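Local structure of (R)-specific secondary-alkylsulfatase (Pseudomonas sp., 4AXH) at residues K50-A55 with R409-R414; Q81-M86 with L150-T155; A98-P103 with R239-Q244; Y231-M236 with K251-N256. The protein hydrolyses secondary alkyl sulfate esters of (R) configuration in a zinc-dependent reaction, inverting the carbon centre to give (S)-alcohols and sulfate. One frame throughout, in Å; residues are numbered along the deposited sequence.

Interaction 1. Residues K50-A55 with R409-R414; sequences KNLPFA and RKWYLR
Trp411 packs against Leu52, Pro53 and Phe54 in an aromatic and apolar contact near the protein surface, where the loop between helices 39-48 and 58-64 meets the loop between helices 393-400 and 420-431. The indole drives its edge at the face of Phe54 in a T-shaped pair: the Phe54 centroid and that of the six-membered ring of Trp411 are 5.0 Å apart, with the planes at 76°. CH2 of Trp411 stands over the middle of the phenyl ring, 3.7 Å from Phe54 CE1. The CB of Phe54 leaves the backbone away from Trp411, yet chi1 of -62° sets CG beside its own N, and the far end of the ring approaches the indole. Trp411 opens a short 3-10 turn, 411-413, in the region assigned to alkylsulfatase dimerisation, although the other subunit does not touch this contact. Pro53 approaches over one indole face, a CH-pi contact with its CG 4.2 Å from the centroid of the five-membered ring of Trp411. Leu52 divides its two methyls. CD2 meets Trp411 obliquely, 3.7 Å from CZ3, while CD1 lies over one face of the Arg414 guanidinium, offset toward its rim, 3.9 Å from Arg414 NH2. That guanidinium is held by salt bridges from NH2 to Glu513 and from NH1 to Asp408. Arg107 of helix 103-111 adds a cation-pi contact to Trp411.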
loop_
_atom_site.group_PDB
_atom_site.type_symbol
_atom_site.label_atom_id
_atom_site.label_comp_id
_atom_site.label_asym_id
_atom_site.label_seq_id
_atom_site.Cartn_x
_atom_site.Cartn_y
_atom_site.Cartn_z
ATOM N N LYS A 50 -12.110 -34.688 8.954
ATOM C CA LYS A 50 -10.830 -35.268 9.400
ATOM C C LYS A 50 -9.777 -34.236 9.014
ATOM O O LYS A 50 -10.127 -33.282 8.340
ATOM C CB LYS A 50 -10.551 -36.659 8.787
ATOM C CG LYS A 50 -10.975 -36.862 7.344
ATOM C CD LYS A 50 -11.655 -38.205 7.203
ATOM C CE LYS A 50 -12.311 -38.354 5.857
ATOM N NZ LYS A 50 -13.023 -39.654 5.750
ATOM N N ASN A 51 -8.546 -34.346 9.476
ATOM C CA ASN A 51 -7.503 -33.335 9.196
ATOM C C ASN A 51 -7.700 -31.879 9.801
ATOM O O ASN A 51 -6.835 -31.020 9.646
ATOM C CB ASN A 51 -6.934 -33.389 7.734
ATOM C CG ASN A 51 -7.883 -33.068 6.609
ATOM O OD1 ASN A 51 -8.280 -33.939 5.816
ATOM N ND2 ASN A 51 -8.276 -31.808 6.519
ATOM N N LEU A 52 -8.771 -31.660 10.561
ATOM C CA LEU A 52 -9.060 -30.417 11.304
ATOM C C LEU A 52 -9.584 -30.798 12.729
ATOM O O LEU A 52 -10.199 -31.856 12.836
ATOM C CB LEU A 52 -10.022 -29.494 10.544
ATOM C CG LEU A 52 -9.496 -28.062 10.302
ATOM C CD1 LEU A 52 -8.421 -28.016 9.238
ATOM C CD2 LEU A 52 -10.574 -27.153 9.882
ATOM N N PRO A 53 -9.311 -30.036 13.824
ATOM C CA PRO A 53 -9.696 -30.504 15.176
ATOM C C PRO A 53 -11.060 -31.149 15.426
ATOM O O PRO A 53 -11.102 -32.388 15.570
ATOM C CB PRO A 53 -9.361 -29.337 16.091
ATOM C CG PRO A 53 -8.265 -28.646 15.391
ATOM C CD PRO A 53 -8.560 -28.768 13.904
ATOM N N PHE A 54 -12.148 -30.366 15.515
ATOM C CA PHE A 54 -13.536 -30.816 15.757
ATOM C C PHE A 54 -13.736 -31.540 17.079
ATOM O O PHE A 54 -14.777 -31.381 17.693
ATOM C CB PHE A 54 -14.132 -31.587 14.576
ATOM C CG PHE A 54 -14.242 -30.804 13.294
ATOM C CD1 PHE A 54 -15.221 -29.817 13.138
ATOM C CD2 PHE A 54 -13.392 -31.066 12.234
ATOM C CE1 PHE A 54 -15.318 -29.095 11.942
ATOM C CE2 PHE A 54 -13.465 -30.327 11.061
ATOM C CZ PHE A 54 -14.422 -29.348 10.912
ATOM N N ALA A 55 -12.735 -32.309 17.526
ATOM C CA ALA A 55 -12.711 -33.020 18.796
ATOM C C ALA A 55 -12.264 -32.057 19.916
ATOM O O ALA A 55 -12.383 -32.389 21.107
ATOM C CB ALA A 55 -11.796 -34.232 18.712
ATOM N N ARG A 409 -2.973 -26.083 13.248
ATOM C CA ARG A 409 -3.926 -26.824 14.094
ATOM C C ARG A 409 -4.780 -25.960 15.051
ATOM O O ARG A 409 -5.635 -26.501 15.708
ATOM C CB ARG A 409 -3.281 -28.048 14.766
ATOM C CG ARG A 409 -2.161 -27.721 15.712
ATOM C CD ARG A 409 -1.725 -28.935 16.488
ATOM N NE ARG A 409 -0.954 -28.596 17.691
ATOM C CZ ARG A 409 -1.485 -28.129 18.821
ATOM N NH1 ARG A 409 -2.786 -27.873 18.897
ATOM N NH2 ARG A 409 -0.717 -27.884 19.872
ATOM N N LYS A 410 -4.577 -24.625 15.094
ATOM C CA LYS A 410 -5.351 -23.712 15.947
ATOM C C LYS A 410 -6.616 -23.161 15.260
ATOM O O LYS A 410 -6.539 -22.619 14.149
ATOM C CB LYS A 410 -4.479 -22.549 16.460
ATOM C CG LYS A 410 -3.142 -22.968 17.089
ATOM C CD LYS A 410 -3.270 -24.039 18.207
ATOM C CE LYS A 410 -1.930 -24.517 18.685
ATOM N NZ LYS A 410 -1.330 -23.598 19.676
ATOM N N TRP A 411 -7.786 -23.312 15.924
ATOM C CA TRP A 411 -9.081 -22.855 15.415
ATOM C C TRP A 411 -9.094 -21.318 15.260
ATOM O O TRP A 411 -9.637 -20.782 14.306
ATOM C CB TRP A 411 -10.225 -23.276 16.379
ATOM C CG TRP A 411 -10.754 -24.681 16.253
ATOM C CD1 TRP A 411 -10.819 -25.631 17.242
ATOM C CD2 TRP A 411 -11.381 -25.260 15.098
ATOM N NE1 TRP A 411 -11.420 -26.773 16.759
ATOM C CE2 TRP A 411 -11.737 -26.586 15.436
ATOM C CE3 TRP A 411 -11.632 -24.800 13.789
ATOM C CZ2 TRP A 411 -12.360 -27.438 14.535
ATOM C CZ3 TRP A 411 -12.235 -25.655 12.889
ATOM C CH2 TRP A 411 -12.595 -26.960 13.267
ATOM N N TYR A 412 -8.494 -20.621 16.209
ATOM C CA TYR A 412 -8.441 -19.175 16.283
ATOM C C TYR A 412 -7.462 -18.484 15.314
ATOM O O TYR A 412 -7.321 -17.252 15.340
ATOM C CB TYR A 412 -8.177 -18.770 17.740
ATOM C CG TYR A 412 -6.924 -19.347 18.378
ATOM C CD1 TYR A 412 -5.698 -18.710 18.252
ATOM C CD2 TYR A 412 -6.988 -20.467 19.180
ATOM C CE1 TYR A 412 -4.563 -19.198 18.882
ATOM C CE2 TYR A 412 -5.863 -20.960 19.825
ATOM C CZ TYR A 412 -4.655 -20.320 19.679
ATOM O OH TYR A 412 -3.559 -20.842 20.315
ATOM N N LEU A 413 -6.785 -19.263 14.461
ATOM C CA LEU A 413 -5.817 -18.779 13.470
ATOM C C LEU A 413 -6.276 -19.058 12.051
ATOM O O LEU A 413 -5.594 -18.651 11.114
ATOM C CB LEU A 413 -4.465 -19.456 13.739
ATOM C CG LEU A 413 -3.363 -18.684 14.475
ATOM C CD1 LEU A 413 -3.896 -17.647 15.494
ATOM C CD2 LEU A 413 -2.450 -19.622 15.101
ATOM N N ARG A 414 -7.445 -19.717 11.878
ATOM C CA ARG A 414 -8.031 -20.047 10.573
ATOM C C ARG A 414 -8.437 -18.801 9.786
ATOM O O ARG A 414 -8.734 -17.728 10.355
ATOM C CB ARG A 414 -9.250 -20.997 10.712
ATOM C CG ARG A 414 -9.080 -22.281 11.568
ATOM C CD ARG A 414 -8.025 -23.230 11.052
ATOM N NE ARG A 414 -8.313 -23.602 9.669
ATOM C CZ ARG A 414 -7.462 -24.197 8.852
ATOM N NH1 ARG A 414 -6.224 -24.474 9.253
ATOM N NH2 ARG A 414 -7.830 -24.500 7.615
#

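Interaction 2. Residues Q81-M86 with L150-T155; sequences QVVWDM and LTTAET
The CA of Val83 lies nearest that of Glu154, 7.6 Å away, and Trp84 comes nearest Thr155, where the chain turns a corner at 83 and passes the first turn of helix 153-164. The contact is purely van der Waals. Val83 does most of the work: its CG1, anti to the backbone N (chi1 167°), reaches the methyl CG2 of Thr155 at 4.0 Å and lies 4.2 Å from Thr152 OG1. Its other methyl, CG2, comes near the aliphatic CG of Glu154. The same Thr155 methyl also meets Trp84, through CB rather than the indole, at 4.2 Å from CG2 to CB. With its methyl turned to the strand, Thr155 keeps its hydroxyl for polar partners: Thr152 OG1 donates to Thr155 OG1 at 2.7 Å, and Thr155 OG1 is also bonded to Asp131. The indole NE1 of Trp84 is bonded to Gly129 O. Val83 and Trp84 together face Ile75, a classic beta bulge in the small antiparallel sheet of 74-76 and 82-85. Across the contact, Thr152 is the N-cap of the helix that carries the beta-alpha-beta crossover from strand 144-147 to 172-176 in the metallo-beta-lactamase fold, its side chain about 8 Å from that of the zinc ligand Asp183.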
loop_
_atom_site.group_PDB
_atom_site.type_symbol
_atom_site.label_atom_id
_atom_site.label_comp_id
_atom_site.label_asym_id
_atom_site.label_seq_id
_atom_site.Cartn_x
_atom_site.Cartn_y
_atom_site.Cartn_z
ATOM N N GLN A 81 -38.487 -1.258 11.694
ATOM C CA GLN A 81 -37.732 -2.152 10.793
ATOM C C GLN A 81 -36.617 -2.880 11.564
ATOM O O GLN A 81 -35.988 -2.290 12.442
ATOM C CB GLN A 81 -37.088 -1.421 9.609
ATOM C CG GLN A 81 -37.754 -0.155 9.111
ATOM C CD GLN A 81 -36.801 0.579 8.188
ATOM O OE1 GLN A 81 -35.922 1.343 8.613
ATOM N NE2 GLN A 81 -36.904 0.320 6.905
ATOM N N VAL A 82 -36.342 -4.150 11.182
ATOM C CA VAL A 82 -35.339 -5.024 11.800
ATOM C C VAL A 82 -33.932 -4.500 11.531
ATOM O O VAL A 82 -33.598 -4.205 10.384
ATOM C CB VAL A 82 -35.504 -6.531 11.417
ATOM C CG1 VAL A 82 -34.709 -7.428 12.363
ATOM C CG2 VAL A 82 -36.968 -6.947 11.429
ATOM N N VAL A 83 -33.145 -4.356 12.614
ATOM C CA VAL A 83 -31.761 -3.873 12.637
ATOM C C VAL A 83 -30.802 -5.061 12.791
ATOM O O VAL A 83 -29.762 -5.101 12.124
ATOM C CB VAL A 83 -31.558 -2.808 13.774
ATOM C CG1 VAL A 83 -30.085 -2.511 14.052
ATOM C CG2 VAL A 83 -32.279 -1.527 13.438
ATOM N N TRP A 84 -31.150 -5.992 13.719
ATOM C CA TRP A 84 -30.366 -7.152 14.081
ATOM C C TRP A 84 -31.299 -8.308 14.369
ATOM O O TRP A 84 -32.178 -8.185 15.228
ATOM C CB TRP A 84 -29.545 -6.844 15.342
ATOM C CG TRP A 84 -28.477 -7.859 15.641
ATOM C CD1 TRP A 84 -28.483 -8.799 16.633
ATOM C CD2 TRP A 84 -27.242 -8.035 14.924
ATOM N NE1 TRP A 84 -27.314 -9.539 16.590
ATOM C CE2 TRP A 84 -26.539 -9.090 15.551
ATOM C CE3 TRP A 84 -26.662 -7.396 13.816
ATOM C CZ2 TRP A 84 -25.267 -9.481 15.136
ATOM C CZ3 TRP A 84 -25.411 -7.807 13.390
ATOM C CH2 TRP A 84 -24.720 -8.823 14.051
ATOM N N ASP A 85 -31.094 -9.438 13.672
ATOM C CA ASP A 85 -31.905 -10.648 13.805
ATOM C C ASP A 85 -31.012 -11.873 13.987
ATOM O O ASP A 85 -30.267 -12.240 13.076
ATOM C CB ASP A 85 -32.831 -10.813 12.570
ATOM C CG ASP A 85 -34.048 -11.711 12.755
ATOM O OD1 ASP A 85 -34.155 -12.368 13.834
ATOM O OD2 ASP A 85 -34.892 -11.767 11.814
ATOM N N MET A 86 -31.060 -12.469 15.176
ATOM C CA MET A 86 -30.301 -13.673 15.525
ATOM C C MET A 86 -31.120 -14.941 15.212
ATOM O O MET A 86 -30.535 -15.980 14.917
ATOM C CB MET A 86 -29.882 -13.649 17.000
ATOM C CG MET A 86 -28.569 -12.949 17.223
ATOM S SD MET A 86 -27.125 -13.796 16.497
ATOM C CE MET A 86 -27.184 -15.303 17.421
ATOM N N LEU A 150 -20.666 -0.303 20.498
ATOM C CA LEU A 150 -21.210 -1.047 19.362
ATOM C C LEU A 150 -21.289 -0.168 18.067
ATOM O O LEU A 150 -20.764 0.953 18.054
ATOM C CB LEU A 150 -22.544 -1.744 19.713
ATOM C CG LEU A 150 -22.630 -2.614 20.992
ATOM C CD1 LEU A 150 -24.009 -3.228 21.138
ATOM C CD2 LEU A 150 -21.589 -3.717 21.002
ATOM N N THR A 151 -21.920 -0.688 16.985
ATOM C CA THR A 151 -22.010 -0.050 15.666
ATOM C C THR A 151 -23.133 0.978 15.557
ATOM O O THR A 151 -22.997 1.959 14.818
ATOM C CB THR A 151 -22.233 -1.144 14.577
ATOM O OG1 THR A 151 -21.433 -2.278 14.860
ATOM C CG2 THR A 151 -21.929 -0.675 13.202
ATOM N N THR A 152 -24.284 0.693 16.184
ATOM C CA THR A 152 -25.469 1.517 16.048
ATOM C C THR A 152 -26.086 1.911 17.374
ATOM O O THR A 152 -25.903 1.226 18.381
ATOM C CB THR A 152 -26.472 0.817 15.145
ATOM O OG1 THR A 152 -27.098 -0.251 15.864
ATOM C CG2 THR A 152 -25.839 0.279 13.858
ATOM N N ALA A 153 -26.851 3.009 17.375
ATOM C CA ALA A 153 -27.520 3.514 18.576
ATOM C C ALA A 153 -28.540 2.493 19.114
ATOM O O ALA A 153 -28.660 2.313 20.341
ATOM C CB ALA A 153 -28.188 4.844 18.248
ATOM N N GLU A 154 -29.234 1.788 18.190
ATOM C CA GLU A 154 -30.247 0.769 18.523
ATOM C C GLU A 154 -29.628 -0.451 19.174
ATOM O O GLU A 154 -30.197 -0.974 20.132
ATOM C CB GLU A 154 -31.108 0.377 17.290
ATOM C CG GLU A 154 -31.822 1.538 16.609
ATOM C CD GLU A 154 -30.976 2.247 15.575
ATOM O OE1 GLU A 154 -29.754 1.989 15.528
ATOM O OE2 GLU A 154 -31.526 3.080 14.821
ATOM N N THR A 155 -28.443 -0.883 18.689
ATOM C CA THR A 155 -27.735 -2.021 19.272
ATOM C C THR A 155 -27.103 -1.668 20.617
ATOM O O THR A 155 -27.260 -2.428 21.586
ATOM C CB THR A 155 -26.905 -2.815 18.238
ATOM O OG1 THR A 155 -25.923 -1.977 17.644
ATOM C CG2 THR A 155 -27.769 -3.454 17.150
#

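Interaction 3. Residues A98-P103 with R239-Q244; sequences ADTVNP and RGAQAQ
Thr100 reaches across to Ala241, and its side chain can be followed atom by atom. CB already lies 3.6 Å from Ala241 O. At the branch, the methyl CG2 turns to the aliphatic CG of Gln242, 4.2 Å away, while OG1, set between the backbone N and the carbonyl carbon (chi1 65°), donates a hydrogen bond to Ala241 O at 2.7 Å. The hydroxyl sits well above the carbonyl plane, 66° out of it, with a C=O...OG1 angle of 112°. Val101 CG1 also packs on that oxygen, 3.5 Å from Ala241 O. Beside this bond the two alanines touch through their methyls, Ala98 CB to Ala241 CB at 3.8 Å. Each segment is shaped here by a type I beta turn, Ala98 to Val101 on one side and Gly240 to Ala243 on the other, so the contact joins two turns with one hydrogen bond and a few methyl groups. The amide NE2 of Gln242 is bonded to Tyr510 OH and Ser34 O. Arg518 of helix 515-529 ties both turns together, through NH1 to Thr100 O and NE to Ala243 O, and just past the first turn Asn102 N-caps helix 103-111, its OD1 accepting from Ser104 N.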
loop_
_atom_site.group_PDB
_atom_site.type_symbol
_atom_site.label_atom_id
_atom_site.label_comp_id
_atom_site.label_asym_id
_atom_site.label_seq_id
_atom_site.Cartn_x
_atom_site.Cartn_y
_atom_site.Cartn_z
ATOM N N ALA A 98 -23.979 -28.780 6.914
ATOM C CA ALA A 98 -24.678 -29.169 5.698
ATOM C C ALA A 98 -23.574 -29.406 4.640
ATOM O O ALA A 98 -22.433 -28.945 4.821
ATOM C CB ALA A 98 -25.588 -28.040 5.254
ATOM N N ASP A 99 -23.901 -30.138 3.550
ATOM C CA ASP A 99 -22.972 -30.439 2.446
ATOM C C ASP A 99 -22.608 -29.147 1.685
ATOM O O ASP A 99 -21.561 -29.080 1.032
ATOM C CB ASP A 99 -23.625 -31.460 1.489
ATOM C CG ASP A 99 -23.962 -32.802 2.115
ATOM O OD1 ASP A 99 -24.757 -32.824 3.083
ATOM O OD2 ASP A 99 -23.452 -33.840 1.618
ATOM N N THR A 100 -23.505 -28.133 1.775
ATOM C CA THR A 100 -23.413 -26.816 1.137
ATOM C C THR A 100 -22.629 -25.766 1.976
ATOM O O THR A 100 -22.576 -24.598 1.589
ATOM C CB THR A 100 -24.801 -26.326 0.751
ATOM O OG1 THR A 100 -25.544 -26.136 1.932
ATOM C CG2 THR A 100 -25.529 -27.274 -0.164
ATOM N N VAL A 101 -22.035 -26.165 3.118
ATOM C CA VAL A 101 -21.188 -25.276 3.910
ATOM C C VAL A 101 -20.007 -25.991 4.564
ATOM O O VAL A 101 -20.189 -27.004 5.224
ATOM C CB VAL A 101 -21.865 -24.149 4.756
ATOM C CG1 VAL A 101 -23.229 -24.552 5.284
ATOM C CG2 VAL A 101 -20.952 -23.582 5.824
ATOM N N ASN A 102 -18.778 -25.464 4.298
ATOM C CA ASN A 102 -17.515 -25.931 4.831
ATOM C C ASN A 102 -17.645 -26.134 6.335
ATOM O O ASN A 102 -18.122 -25.238 7.028
ATOM C CB ASN A 102 -16.446 -24.923 4.532
ATOM C CG ASN A 102 -15.053 -25.399 4.896
ATOM O OD1 ASN A 102 -14.745 -25.729 6.055
ATOM N ND2 ASN A 102 -14.154 -25.345 3.931
ATOM N N PRO A 103 -17.262 -27.323 6.848
ATOM C CA PRO A 103 -17.455 -27.621 8.278
ATOM C C PRO A 103 -16.742 -26.701 9.251
ATOM O O PRO A 103 -17.290 -26.489 10.324
ATOM C CB PRO A 103 -17.031 -29.088 8.393
ATOM C CG PRO A 103 -17.127 -29.629 7.048
ATOM C CD PRO A 103 -16.729 -28.508 6.148
ATOM N N ARG A 239 -30.360 -15.685 4.625
ATOM C CA ARG A 239 -29.670 -16.517 5.598
ATOM C C ARG A 239 -30.126 -17.948 5.353
ATOM O O ARG A 239 -31.271 -18.173 4.926
ATOM C CB ARG A 239 -29.937 -16.075 7.050
ATOM C CG ARG A 239 -29.960 -14.550 7.321
ATOM C CD ARG A 239 -28.883 -13.752 6.593
ATOM N NE ARG A 239 -29.011 -12.305 6.767
ATOM C CZ ARG A 239 -28.308 -11.395 6.092
ATOM N NH1 ARG A 239 -27.456 -11.772 5.141
ATOM N NH2 ARG A 239 -28.474 -10.102 6.341
ATOM N N GLY A 240 -29.222 -18.900 5.579
ATOM C CA GLY A 240 -29.488 -20.314 5.357
ATOM C C GLY A 240 -28.261 -21.037 4.848
ATOM O O GLY A 240 -27.361 -20.400 4.286
ATOM N N ALA A 241 -28.238 -22.388 5.030
ATOM C CA ALA A 241 -27.147 -23.304 4.663
ATOM C C ALA A 241 -26.733 -23.234 3.204
ATOM O O ALA A 241 -25.592 -23.591 2.890
ATOM C CB ALA A 241 -27.499 -24.725 5.057
ATOM N N GLN A 242 -27.637 -22.743 2.318
ATOM C CA GLN A 242 -27.380 -22.571 0.882
ATOM C C GLN A 242 -26.985 -21.122 0.532
ATOM O O GLN A 242 -26.624 -20.852 -0.617
ATOM C CB GLN A 242 -28.598 -23.025 0.060
ATOM C CG GLN A 242 -28.677 -24.536 -0.136
ATOM C CD GLN A 242 -29.278 -24.895 -1.472
ATOM O OE1 GLN A 242 -30.481 -25.429 -1.454
ATOM N NE2 GLN A 242 -28.675 -24.694 -2.527
ATOM N N ALA A 243 -27.055 -20.199 1.522
ATOM C CA ALA A 243 -26.737 -18.777 1.350
ATOM C C ALA A 243 -25.810 -18.175 2.491
ATOM O O ALA A 243 -24.765 -18.770 2.782
ATOM C CB ALA A 243 -28.021 -17.986 1.179
ATOM N N GLN A 244 -26.181 -17.016 3.116
ATOM C CA GLN A 244 -25.400 -16.361 4.160
ATOM C C GLN A 244 -25.444 -17.119 5.474
ATOM O O GLN A 244 -26.524 -17.404 5.976
ATOM C CB GLN A 244 -25.868 -14.920 4.363
ATOM C CG GLN A 244 -24.739 -13.934 4.689
ATOM C CD GLN A 244 -24.522 -13.779 6.168
ATOM O OE1 GLN A 244 -25.411 -14.018 6.997
ATOM N NE2 GLN A 244 -23.342 -13.362 6.529
#

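Interaction 4. Residues Y231-M236 with K251-N256; sequences YQSGVM and KTTATN
Val235 and Ser233 meet Thr252 and Thr253 at the C-terminal end of helix 222-233, part of the metallo-beta-lactamase domain, where a loop leading on to strand 266-268 runs past. In the first shell CG1 of Val235 packs against both threonine hydroxyls, 3.7 Å from Thr252 OG1, the side chains of Val235 and Thr253 crossing at about a right angle. Ser233 brings its OG to 3.6 Å from Thr253 OG1 and 3.9 Å from Thr253 CG2. No hydrogen bond spans the two segments. Farther out, Gly234 leaves the helix with positive phi (64°), and Val235 follows directly. Ser233 OG is tied back to its own helix by a bond with Gly229 O. Its neighbour Gln232 belongs to the sulfate site and packs on Thr321 and Pro322 there, so the helix end carrying this contact also supplies a substrate-site residue. The backbone at this end is held from outside as well, Gln232 O by Asn519 ND2 and Gly234 O by Arg239 NH1. Between those two carbonyls comes that of Ser233, and Thr252 OG1, anti to its backbone N (chi1 180°), is directed toward it and stops 3.6 Å from Ser233 O.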
loop_
_atom_site.group_PDB
_atom_site.type_symbol
_atom_site.label_atom_id
_atom_site.label_comp_id
_atom_site.label_asym_id
_atom_site.label_seq_id
_atom_site.Cartn_x
_atom_site.Cartn_y
_atom_site.Cartn_z
ATOM N N TYR A 231 -20.620 -6.912 -0.933
ATOM C CA TYR A 231 -20.081 -8.235 -1.226
ATOM C C TYR A 231 -19.468 -8.830 0.053
ATOM O O TYR A 231 -19.743 -9.976 0.375
ATOM C CB TYR A 231 -19.074 -8.159 -2.393
ATOM C CG TYR A 231 -19.735 -8.245 -3.755
ATOM C CD1 TYR A 231 -20.566 -7.226 -4.217
ATOM C CD2 TYR A 231 -19.507 -9.332 -4.595
ATOM C CE1 TYR A 231 -21.181 -7.306 -5.469
ATOM C CE2 TYR A 231 -20.097 -9.412 -5.860
ATOM C CZ TYR A 231 -20.937 -8.398 -6.289
ATOM O OH TYR A 231 -21.535 -8.495 -7.512
ATOM N N GLN A 232 -18.725 -8.020 0.817
ATOM C CA GLN A 232 -18.082 -8.425 2.061
ATOM C C GLN A 232 -19.084 -8.882 3.128
ATOM O O GLN A 232 -18.827 -9.876 3.833
ATOM C CB GLN A 232 -17.220 -7.260 2.573
ATOM C CG GLN A 232 -16.108 -7.673 3.531
ATOM C CD GLN A 232 -15.385 -6.469 4.045
ATOM O OE1 GLN A 232 -14.851 -5.670 3.276
ATOM N NE2 GLN A 232 -15.324 -6.322 5.342
ATOM N N SER A 233 -20.230 -8.166 3.205
ATOM C CA SER A 233 -21.336 -8.314 4.169
ATOM C C SER A 233 -22.320 -9.471 3.951
ATOM O O SER A 233 -22.892 -10.009 4.944
ATOM C CB SER A 233 -22.169 -7.031 4.183
ATOM O OG SER A 233 -21.369 -5.888 4.420
ATOM N N GLY A 234 -22.639 -9.682 2.655
ATOM C CA GLY A 234 -23.665 -10.610 2.208
ATOM C C GLY A 234 -25.044 -10.176 2.684
ATOM O O GLY A 234 -25.932 -11.019 2.822
ATOM N N VAL A 235 -25.227 -8.839 2.957
ATOM C CA VAL A 235 -26.473 -8.209 3.460
ATOM C C VAL A 235 -27.684 -8.434 2.565
ATOM O O VAL A 235 -28.790 -8.630 3.090
ATOM C CB VAL A 235 -26.360 -6.715 3.908
ATOM C CG1 VAL A 235 -25.916 -6.593 5.390
ATOM C CG2 VAL A 235 -25.484 -5.880 2.947
ATOM N N MET A 236 -27.477 -8.404 1.221
ATOM C CA MET A 236 -28.511 -8.662 0.212
ATOM C C MET A 236 -28.770 -10.166 -0.015
ATOM O O MET A 236 -29.764 -10.532 -0.629
ATOM C CB MET A 236 -28.196 -7.927 -1.082
ATOM C CG MET A 236 -28.902 -6.570 -1.214
ATOM S SD MET A 236 -29.088 -5.473 0.256
ATOM C CE MET A 236 -30.783 -5.992 0.848
ATOM N N LYS A 251 -21.919 -12.291 12.836
ATOM C CA LYS A 251 -22.885 -12.910 11.926
ATOM C C LYS A 251 -23.008 -12.155 10.602
ATOM O O LYS A 251 -22.862 -12.765 9.552
ATOM C CB LYS A 251 -24.256 -13.087 12.609
ATOM C CG LYS A 251 -24.288 -13.897 13.926
ATOM C CD LYS A 251 -23.668 -15.293 13.854
ATOM C CE LYS A 251 -24.448 -16.316 13.063
ATOM N NZ LYS A 251 -23.545 -17.282 12.390
ATOM N N THR A 252 -23.269 -10.832 10.653
ATOM C CA THR A 252 -23.500 -9.951 9.488
ATOM C C THR A 252 -23.444 -8.509 9.981
ATOM O O THR A 252 -23.303 -8.301 11.194
ATOM C CB THR A 252 -24.913 -10.242 8.846
ATOM O OG1 THR A 252 -25.157 -9.376 7.705
ATOM C CG2 THR A 252 -26.058 -10.154 9.865
ATOM N N THR A 253 -23.590 -7.525 9.064
ATOM C CA THR A 253 -23.649 -6.115 9.449
ATOM C C THR A 253 -25.054 -5.700 9.830
ATOM O O THR A 253 -26.045 -6.255 9.338
ATOM C CB THR A 253 -23.031 -5.149 8.393
ATOM O OG1 THR A 253 -23.648 -5.326 7.108
ATOM C CG2 THR A 253 -21.498 -5.256 8.306
ATOM N N ALA A 254 -25.131 -4.699 10.716
ATOM C CA ALA A 254 -26.391 -4.141 11.193
ATOM C C ALA A 254 -27.088 -3.439 10.030
ATOM O O ALA A 254 -26.448 -2.783 9.196
ATOM C CB ALA A 254 -26.145 -3.184 12.345
ATOM N N THR A 255 -28.403 -3.634 9.959
ATOM C CA THR A 255 -29.252 -3.098 8.912
ATOM C C THR A 255 -30.198 -1.988 9.397
ATOM O O THR A 255 -30.636 -2.012 10.542
ATOM C CB THR A 255 -29.941 -4.265 8.165
ATOM O OG1 THR A 255 -30.681 -3.737 7.085
ATOM C CG2 THR A 255 -30.866 -5.099 9.053
ATOM N N ASN A 256 -30.507 -1.017 8.516
ATOM C CA ASN A 256 -31.458 0.079 8.744
ATOM C C ASN A 256 -31.234 0.832 10.080
ATOM O O ASN A 256 -32.195 1.220 10.764
ATOM C CB ASN A 256 -32.907 -0.466 8.642
ATOM C CG ASN A 256 -33.209 -1.215 7.370
ATOM O OD1 ASN A 256 -33.232 -0.632 6.286
ATOM N ND2 ASN A 256 -33.455 -2.529 7.478
#

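Interactions 2, 4 and 3 form a connected run that starts near the active site and leads away from it. Val83 O of interaction 2 and Thr255 N of interaction 4 are 2.9 Å apart, a probable hydrogen bond. Interaction 4 joins interaction 3 through two more, Arg239 NH1 to Gly234 O at 2.9 Å and Gln244 NE2 to Lys251 O at 3.1 Å. Interaction 1 sits farther out but touches interaction 3 where Phe54 CZ packs on Pro103 CB; its centre is about 32 Å from that of interaction 2. A zinc ion lies about 11 Å from the Trp84 side chain and one about 10 Å from that of Thr253. Tyr417, which binds sulfate, is about 7 Å from Thr253 and 9 Å from Arg414, side chain to side chain.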